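Probable glutamine-binding lipoprotein GlnH (GLNBP) (PDB 6H20) probably binds extracellular amino acids, above all aspartate, as a solute-binding lipoprotein linked to control of protein kinase G and glutamate metabolism. Local coordinates at residues Ser207-Asp210 with Thr211-Ala214; Thr171-Arg174 with Arg175-Ile179; Val189-Ala192 with Asp193-Val196. All blocks are in the same frame, centred on the assembly; numbering follows the deposited sequence.

Interaction 1 (Ser207-Asp210 with Thr211-Ala214); sequences STDD and TILA. With ASN (asparagine), chain B.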
loop_
_atom_site.group_PDB
_atom_site.type_symbol
_atom_site.label_atom_id
_atom_site.label_comp_id
_atom_site.label_asym_id
_atom_site.label_seq_id
_atom_site.Cartn_x
_atom_site.Cartn_y
_atom_site.Cartn_z
ATOM N N SER A 207 -8.315 -10.782 -4.144
ATOM C CA SER A 207 -6.884 -11.045 -4.247
ATOM C C SER A 207 -6.109 -9.740 -4.188
ATOM O O SER A 207 -6.270 -8.877 -5.061
ATOM C CB SER A 207 -6.524 -11.818 -5.519
ATOM O OG SER A 207 -5.126 -12.100 -5.542
ATOM N N THR A 208 -5.262 -9.604 -3.172
ATOM C CA THR A 208 -4.363 -8.452 -3.045
ATOM C C THR A 208 -3.306 -8.801 -2.005
ATOM O O THR A 208 -3.206 -9.956 -1.563
ATOM C CB THR A 208 -5.118 -7.148 -2.731
ATOM O OG1 THR A 208 -4.210 -6.044 -2.798
ATOM C CG2 THR A 208 -5.739 -7.132 -1.339
ATOM N N ASP A 209 -2.526 -7.794 -1.609
ATOM C CA ASP A 209 -1.464 -7.954 -0.626
ATOM C C ASP A 209 -1.977 -8.674 0.616
ATOM O O ASP A 209 -3.034 -8.330 1.149
ATOM C CB ASP A 209 -1.002 -6.566 -0.166
ATOM C CG ASP A 209 -0.637 -5.619 -1.303
ATOM O OD1 ASP A 209 -0.652 -5.983 -2.502
ATOM O OD2 ASP A 209 -0.335 -4.465 -0.951
ATOM N N ASP A 210 -1.186 -9.634 1.117
ATOM C CA ASP A 210 -1.607 -10.375 2.307
ATOM C C ASP A 210 -1.805 -9.470 3.522
ATOM O O ASP A 210 -2.672 -9.742 4.365
ATOM C CB ASP A 210 -0.673 -11.562 2.599
ATOM C CG ASP A 210 0.809 -11.186 2.768
ATOM O OD1 ASP A 210 1.240 -10.027 2.588
ATOM O OD2 ASP A 210 1.573 -12.126 3.100
ATOM N N THR A 211 -1.039 -8.380 3.606
ATOM C CA THR A 211 -1.229 -7.359 4.635
ATOM C C THR A 211 -2.641 -6.775 4.596
ATOM O O THR A 211 -3.326 -6.699 5.626
ATOM C CB THR A 211 -0.228 -6.233 4.371
ATOM O OG1 THR A 211 -0.205 -5.980 2.962
ATOM C CG2 THR A 211 1.184 -6.636 4.834
ATOM N N ILE A 212 -3.073 -6.308 3.419
ATOM C CA ILE A 212 -4.424 -5.755 3.258
ATOM C C ILE A 212 -5.468 -6.822 3.561
ATOM O O ILE A 212 -6.471 -6.570 4.258
ATOM C CB ILE A 212 -4.597 -5.167 1.841
ATOM C CG1 ILE A 212 -3.608 -4.029 1.610
ATOM C CG2 ILE A 212 -6.062 -4.707 1.617
ATOM C CD1 ILE A 212 -3.649 -3.490 0.183
ATOM N N LEU A 213 -5.254 -8.034 3.041
ATOM C CA LEU A 213 -6.205 -9.119 3.286
ATOM C C LEU A 213 -6.338 -9.426 4.775
ATOM O O LEU A 213 -7.444 -9.719 5.251
ATOM C CB LEU A 213 -5.773 -10.376 2.536
ATOM C CG LEU A 213 -5.747 -10.320 1.006
ATOM C CD1 LEU A 213 -5.353 -11.694 0.465
ATOM C CD2 LEU A 213 -7.105 -9.884 0.439
ATOM N N ALA A 214 -5.224 -9.370 5.522
ATOM C CA ALA A 214 -5.294 -9.583 6.967
ATOM C C ALA A 214 -6.181 -8.544 7.644
ATOM O O ALA A 214 -6.896 -8.860 8.605
ATOM C CB ALA A 214 -3.886 -9.572 7.567
HETATM N N ASN B . 0.059 -2.605 -2.938
HETATM C CA ASN B . -0.822 -2.730 -4.098
HETATM C C ASN B . -0.578 -1.568 -5.044
HETATM O O ASN B . -1.369 -1.342 -5.978
HETATM C CB ASN B . -2.289 -2.779 -3.666
HETATM C CG ASN B . -2.771 -1.474 -3.084
HETATM O OD1 ASN B . -1.992 -0.608 -2.698
HETATM N ND2 ASN B . -4.073 -1.311 -3.054
HETATM O OXT ASN B . 0.429 -0.851 -4.859
#

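Interaction 2 (Thr171-Arg174 with Arg175-Ile179); sequences TSLR and RIREI. With ASN (asparagine), chain B.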
loop_
_atom_site.group_PDB
_atom_site.type_symbol
_atom_site.label_atom_id
_atom_site.label_comp_id
_atom_site.label_asym_id
_atom_site.label_seq_id
_atom_site.Cartn_x
_atom_site.Cartn_y
_atom_site.Cartn_z
ATOM N N THR A 171 -1.605 -2.918 -8.435
ATOM C CA THR A 171 -0.812 -4.005 -8.992
ATOM C C THR A 171 -1.574 -5.311 -8.908
ATOM O O THR A 171 -1.336 -6.214 -9.719
ATOM C CB THR A 171 0.478 -4.173 -8.184
ATOM O OG1 THR A 171 0.136 -4.394 -6.808
ATOM C CG2 THR A 171 1.413 -2.936 -8.323
ATOM N N SER A 172 -2.521 -5.397 -7.964
ATOM C CA SER A 172 -3.285 -6.622 -7.761
ATOM C C SER A 172 -4.096 -6.962 -8.995
ATOM O O SER A 172 -4.166 -8.128 -9.407
ATOM C CB SER A 172 -4.220 -6.434 -6.567
ATOM O OG SER A 172 -3.536 -5.843 -5.485
ATOM N N LEU A 173 -4.715 -5.943 -9.601
ATOM C CA LEU A 173 -5.470 -6.136 -10.832
ATOM C C LEU A 173 -4.568 -6.672 -11.929
ATOM O O LEU A 173 -4.925 -7.619 -12.637
ATOM C CB LEU A 173 -6.092 -4.799 -11.244
ATOM C CG LEU A 173 -6.772 -4.680 -12.608
ATOM C CD1 LEU A 173 -7.790 -5.789 -12.827
ATOM C CD2 LEU A 173 -7.430 -3.303 -12.733
ATOM N N ARG A 174 -3.371 -6.093 -12.063
ATOM C CA ARG A 174 -2.450 -6.537 -13.102
ATOM C C ARG A 174 -2.094 -8.014 -12.949
ATOM O O ARG A 174 -2.013 -8.744 -13.945
ATOM C CB ARG A 174 -1.198 -5.655 -13.092
ATOM C CG ARG A 174 -0.118 -6.093 -14.068
ATOM C CD ARG A 174 -0.556 -5.950 -15.520
ATOM N NE ARG A 174 0.507 -6.356 -16.444
ATOM C CZ ARG A 174 0.857 -7.619 -16.669
ATOM N NH1 ARG A 174 1.837 -7.900 -17.519
ATOM N NH2 ARG A 174 0.228 -8.606 -16.046
ATOM N N ARG A 175 -1.927 -8.486 -11.711
ATOM C CA ARG A 175 -1.572 -9.888 -11.500
ATOM C C ARG A 175 -2.746 -10.822 -11.803
ATOM O O ARG A 175 -2.556 -11.901 -12.378
ATOM C CB ARG A 175 -1.078 -10.078 -10.065
ATOM C CG ARG A 175 -0.811 -11.531 -9.666
ATOM C CD ARG A 175 0.267 -12.149 -10.542
ATOM N NE ARG A 175 0.531 -13.550 -10.208
ATOM C CZ ARG A 175 -0.140 -14.584 -10.708
ATOM N NH1 ARG A 175 -1.141 -14.388 -11.562
ATOM N NH2 ARG A 175 0.183 -15.819 -10.348
ATOM N N ILE A 176 -3.962 -10.437 -11.415
ATOM C CA ILE A 176 -5.139 -11.243 -11.745
ATOM C C ILE A 176 -5.356 -11.314 -13.255
ATOM O O ILE A 176 -5.891 -12.305 -13.772
ATOM C CB ILE A 176 -6.372 -10.687 -11.003
ATOM C CG1 ILE A 176 -6.167 -10.824 -9.498
ATOM C CG2 ILE A 176 -7.651 -11.392 -11.453
ATOM C CD1 ILE A 176 -5.825 -12.197 -9.051
ATOM N N ARG A 177 -4.951 -10.271 -13.990
ATOM C CA ARG A 177 -5.087 -10.287 -15.446
ATOM C C ARG A 177 -4.153 -11.287 -16.120
ATOM O O ARG A 177 -4.274 -11.502 -17.331
ATOM C CB ARG A 177 -4.859 -8.882 -16.011
ATOM C CG ARG A 177 -6.000 -7.915 -15.738
ATOM C CD ARG A 177 -7.071 -7.990 -16.832
ATOM N NE ARG A 177 -6.594 -7.375 -18.069
ATOM C CZ ARG A 177 -6.261 -8.057 -19.159
ATOM N NH1 ARG A 177 -6.368 -9.377 -19.171
ATOM N NH2 ARG A 177 -5.818 -7.419 -20.236
ATOM N N GLU A 178 -3.223 -11.895 -15.381
ATOM C CA GLU A 178 -2.362 -12.933 -15.927
ATOM C C GLU A 178 -2.982 -14.314 -15.861
ATOM O O GLU A 178 -2.491 -15.227 -16.533
ATOM C CB GLU A 178 -1.016 -12.964 -15.198
ATOM C CG GLU A 178 -0.205 -11.708 -15.393
ATOM C CD GLU A 178 1.035 -11.668 -14.519
ATOM O OE1 GLU A 178 1.370 -12.698 -13.892
ATOM O OE2 GLU A 178 1.670 -10.596 -14.460
ATOM N N ILE A 179 -4.049 -14.491 -15.086
ATOM C CA ILE A 179 -4.558 -15.830 -14.825
ATOM C C ILE A 179 -5.253 -16.367 -16.067
ATOM O O ILE A 179 -6.052 -15.669 -16.706
ATOM C CB ILE A 179 -5.482 -15.819 -13.599
ATOM C CG1 ILE A 179 -4.676 -15.469 -12.354
ATOM C CG2 ILE A 179 -6.148 -17.169 -13.418
ATOM C CD1 ILE A 179 -5.549 -15.167 -11.134
HETATM N N ASN B . 0.059 -2.605 -2.938
HETATM C CA ASN B . -0.822 -2.730 -4.098
HETATM C C ASN B . -0.578 -1.568 -5.044
HETATM O O ASN B . -1.369 -1.342 -5.978
HETATM C CB ASN B . -2.289 -2.779 -3.666
HETATM C CG ASN B . -2.771 -1.474 -3.084
HETATM O OD1 ASN B . -1.992 -0.608 -2.698
HETATM N ND2 ASN B . -4.073 -1.311 -3.054
HETATM O OXT ASN B . 0.429 -0.851 -4.859
#

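Interaction 3 (Val189-Ala192 with Asp193-Val196); sequences VNWA and DCLV. With ASN (asparagine), chain B.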
loop_
_atom_site.group_PDB
_atom_site.type_symbol
_atom_site.label_atom_id
_atom_site.label_comp_id
_atom_site.label_asym_id
_atom_site.label_seq_id
_atom_site.Cartn_x
_atom_site.Cartn_y
_atom_site.Cartn_z
ATOM N N VAL A 189 -13.611 0.665 -6.036
ATOM C CA VAL A 189 -12.768 1.810 -5.690
ATOM C C VAL A 189 -11.720 1.429 -4.652
ATOM O O VAL A 189 -10.540 1.775 -4.786
ATOM C CB VAL A 189 -13.625 2.993 -5.208
ATOM C CG1 VAL A 189 -12.716 4.135 -4.745
ATOM C CG2 VAL A 189 -14.542 3.458 -6.310
ATOM N N ASN A 190 -12.129 0.745 -3.582
ATOM C CA ASN A 190 -11.193 0.451 -2.509
ATOM C C ASN A 190 -11.440 -0.947 -1.952
ATOM O O ASN A 190 -12.459 -1.585 -2.231
ATOM C CB ASN A 190 -11.166 1.547 -1.433
ATOM C CG ASN A 190 -12.474 1.675 -0.701
ATOM O OD1 ASN A 190 -12.985 0.705 -0.146
ATOM N ND2 ASN A 190 -13.034 2.881 -0.700
ATOM N N TRP A 191 -10.473 -1.423 -1.161
ATOM C CA TRP A 191 -10.511 -2.809 -0.705
ATOM C C TRP A 191 -11.662 -3.078 0.255
ATOM O O TRP A 191 -12.164 -4.206 0.301
ATOM C CB TRP A 191 -9.165 -3.205 -0.103
ATOM C CG TRP A 191 -8.125 -3.232 -1.164
ATOM C CD1 TRP A 191 -7.094 -2.349 -1.322
ATOM C CD2 TRP A 191 -8.042 -4.154 -2.258
ATOM N NE1 TRP A 191 -6.367 -2.683 -2.433
ATOM C CE2 TRP A 191 -6.918 -3.782 -3.028
ATOM C CE3 TRP A 191 -8.792 -5.266 -2.657
ATOM C CZ2 TRP A 191 -6.547 -4.461 -4.180
ATOM C CZ3 TRP A 191 -8.425 -5.953 -3.801
ATOM C CH2 TRP A 191 -7.298 -5.546 -4.556
ATOM N N ALA A 192 -12.101 -2.066 1.008
ATOM C CA ALA A 192 -13.261 -2.268 1.872
ATOM C C ALA A 192 -14.488 -2.636 1.050
ATOM O O ALA A 192 -15.359 -3.379 1.530
ATOM C CB ALA A 192 -13.513 -1.012 2.700
ATOM N N ASP A 193 -14.568 -2.132 -0.192
ATOM C CA ASP A 193 -15.694 -2.453 -1.064
ATOM C C ASP A 193 -15.680 -3.925 -1.458
ATOM O O ASP A 193 -16.742 -4.536 -1.622
ATOM C CB ASP A 193 -15.659 -1.567 -2.308
ATOM C CG ASP A 193 -15.728 -0.095 -1.975
ATOM O OD1 ASP A 193 -16.352 0.266 -0.954
ATOM O OD2 ASP A 193 -15.166 0.715 -2.742
ATOM N N CYS A 194 -14.483 -4.505 -1.632
ATOM C CA CYS A 194 -14.392 -5.934 -1.922
ATOM C C CYS A 194 -14.915 -6.746 -0.755
ATOM O O CYS A 194 -15.574 -7.776 -0.948
ATOM C CB CYS A 194 -12.945 -6.342 -2.207
ATOM S SG CYS A 194 -12.309 -5.858 -3.809
ATOM N N LEU A 195 -14.637 -6.292 0.468
ATOM C CA LEU A 195 -15.133 -7.020 1.629
ATOM C C LEU A 195 -16.651 -7.003 1.665
ATOM O O LEU A 195 -17.286 -8.040 1.882
ATOM C CB LEU A 195 -14.541 -6.438 2.912
ATOM C CG LEU A 195 -15.126 -7.067 4.174
ATOM C CD1 LEU A 195 -14.843 -8.568 4.197
ATOM C CD2 LEU A 195 -14.588 -6.390 5.419
ATOM N N VAL A 196 -17.254 -5.840 1.422
ATOM C CA VAL A 196 -18.715 -5.760 1.378
ATOM C C VAL A 196 -19.272 -6.703 0.317
ATOM O O VAL A 196 -20.238 -7.438 0.559
ATOM C CB VAL A 196 -19.173 -4.309 1.149
ATOM C CG1 VAL A 196 -20.681 -4.263 0.890
ATOM C CG2 VAL A 196 -18.811 -3.460 2.351
HETATM N N ASN B . 0.059 -2.605 -2.938
HETATM C CA ASN B . -0.822 -2.730 -4.098
HETATM C C ASN B . -0.578 -1.568 -5.044
HETATM O O ASN B . -1.369 -1.342 -5.978
HETATM C CB ASN B . -2.289 -2.779 -3.666
HETATM C CG ASN B . -2.771 -1.474 -3.084
HETATM O OD1 ASN B . -1.992 -0.608 -2.698
HETATM N ND2 ASN B . -4.073 -1.311 -3.054
HETATM O OXT ASN B . 0.429 -0.851 -4.859
HETATM O O HOH W 1 -16.519 0.456 -5.564
HETATM O O HOH W 2 -15.728 2.534 0.213
#

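Interaction 1 (Ser207-Asp210 with Thr211-Ala214)
Asp-209 occupies the N-cap position of the helix that carries Thr-211 to Ala-214, yet its carboxylate makes no capping bond and is given to the ligand instead. The first helical bonds are made by the backbone: Leu-213 N donates to Asp-209 O at 2.9 Å, almost straight (169°), and Ala-214 N reaches Asp-210 O at 2.8 Å. The side chain of Asp-209 keeps CG beside the backbone N and anti to the carbonyl carbon (chi1 -52°), which carries OD2 to within 2.8 Å of the alpha-amino nitrogen N of the bound asparagine. Tyr-235 OH hydrogen-bonds both this OD2 and Thr-211 OG1, and so links the two residues. Thr-211 OG1 also packs closely on Asp-209 CB, at 3.3 Å.

Ile-212 adds an apolar side to the pocket. Its extended CD1 end rests beside Asp-209 OD2 and comes 3.9 Å from ligand ND2, while its other branch, CG2, meets Thr-208 CG2 at 3.8 Å, the two side chains crossing at about a right angle. Thr-208 suits a corner between pocket and core. Its methyl CG2 also slides past Leu-213 CD2 at 3.5 Å in the opposite sense, whereas OG1, turned to the pocket side, hydrogen-bonds Ser-172. Leu-213 CD1 lies 3.4 Å from Thr-208 O, and the leucine packs on Leu-146. Asp-210 sends OD1 to the backbone N of Asn-142, tying the first turn of the helix to strand 139-148; an acidic residue there would also sit favourably with the helix dipole.

The pocket acid is therefore gripped on one oxygen by a tyrosine hydroxyl and an ammonium group, against an aliphatic neighbour. Such a setting would strengthen the charge pairing, and because it reads the alpha-amino group, it recognises what all amino acids share.

Interaction 2 (Thr171-Arg174 with Arg175-Ile179)
Arg-174 and Glu-178, four residues apart, cross at about a right angle, and their flat ends are turned steeply to each other, with planes 77° apart. The salt bridge therefore runs through a single pair, Arg-174 NH2 to Glu-178 OE2 at 2.9 Å, while Glu-178 CG lies at the guanidinium edge, in its plane. Arg-174 first runs with CG anti to the backbone N (chi1 176°), then bends at chi2, which brings its end round to the glutamate; its NH1 bonds Pro-17 O. Glu-178 OE1 has a second, long partner in Arg-175 NH1 at 3.8 Å. This is a pairing of charges only, because OE1 lies well out of the Arg-175 guanidinium plane and no N-H points at it. Arg-175 NE bonds Met-230 O.

Leu-173 and Arg-177 instead lie side by side, pointing the same way, with Leu-173 CD1 4.0 Å from Arg-177 CG. The leucine reaches Val-166 and Ile-185 of the flanking strands, which suits an apolar residue on the sheet-facing side.

At the start of the helix, Thr-171 N donates to the ligand carboxylate oxygen O at 2.9 Å. A beta-alpha-beta helix offering a backbone amide of its first turn to a bound carboxylate is characteristic of amino-acid-binding proteins of this fold.

Interaction 3 (Val189-Ala192 with Asp193-Val196)
A capping box opens helix 191-199, built from Asn-190 at the N-cap and Asp-193 three residues on. Asp-193 N is shared between Asn-190 OD1 at 3.2 Å and Asn-190 O at 3.0 Å. In return Asp-193 OD2 accepts from Asn-190 N at 3.2 Å, the donor coming from above the carboxylate plane. Asn-190 places CG between its backbone N and carbonyl carbon (chi1 65°), which folds the amide back over the first turn. Both residues suit the position: short, each with an acceptor able to reach the other's backbone amide. A water bridges Asn-190 ND2 (2.9 Å) and Asp-193 OD1 (2.6 Å).

Trp-191, directed away from this cap, turns its indole edge to the ligand, whose ND2 lies near the ring plane, 2.7 Å from NE1. That is too short for two N-H donors, so which end of the ligand amide faces NE1 is doubtful. Cys-194 SG meets CE3 of Trp-191 at 3.7 Å, an oblique sulfur-aromatic contact. The same sulfur forms a disulfide with Cys-165, fastening the helix to strand 163-167. The ring also packs on Thr-208 and Ile-212. The helix start thus presents an indole edge to the amino-acid pocket, directly after a classical capping box.

In the fold
Along the chain, the three contacts follow one another in series as interactions 2, 3 and 1, none nesting in or crossing another. Each is a local contact at or near the start of a helix, separated from the next by a strand. After strand 163-167 comes helix 171-176 (interaction 2), then strand 184-188 leads to helix 191-199 (interaction 3), and strand 205-207 to helix 210-219 (interaction 1). The helix beginnings converge on the same ligand: besides the serine-threonine link between interactions 2 and 1, the Trp-191 ring of interaction 3 packs against both of those residues. Three successive strand-to-helix junctions of the same mixed sheet are thereby joined around one binding pocket.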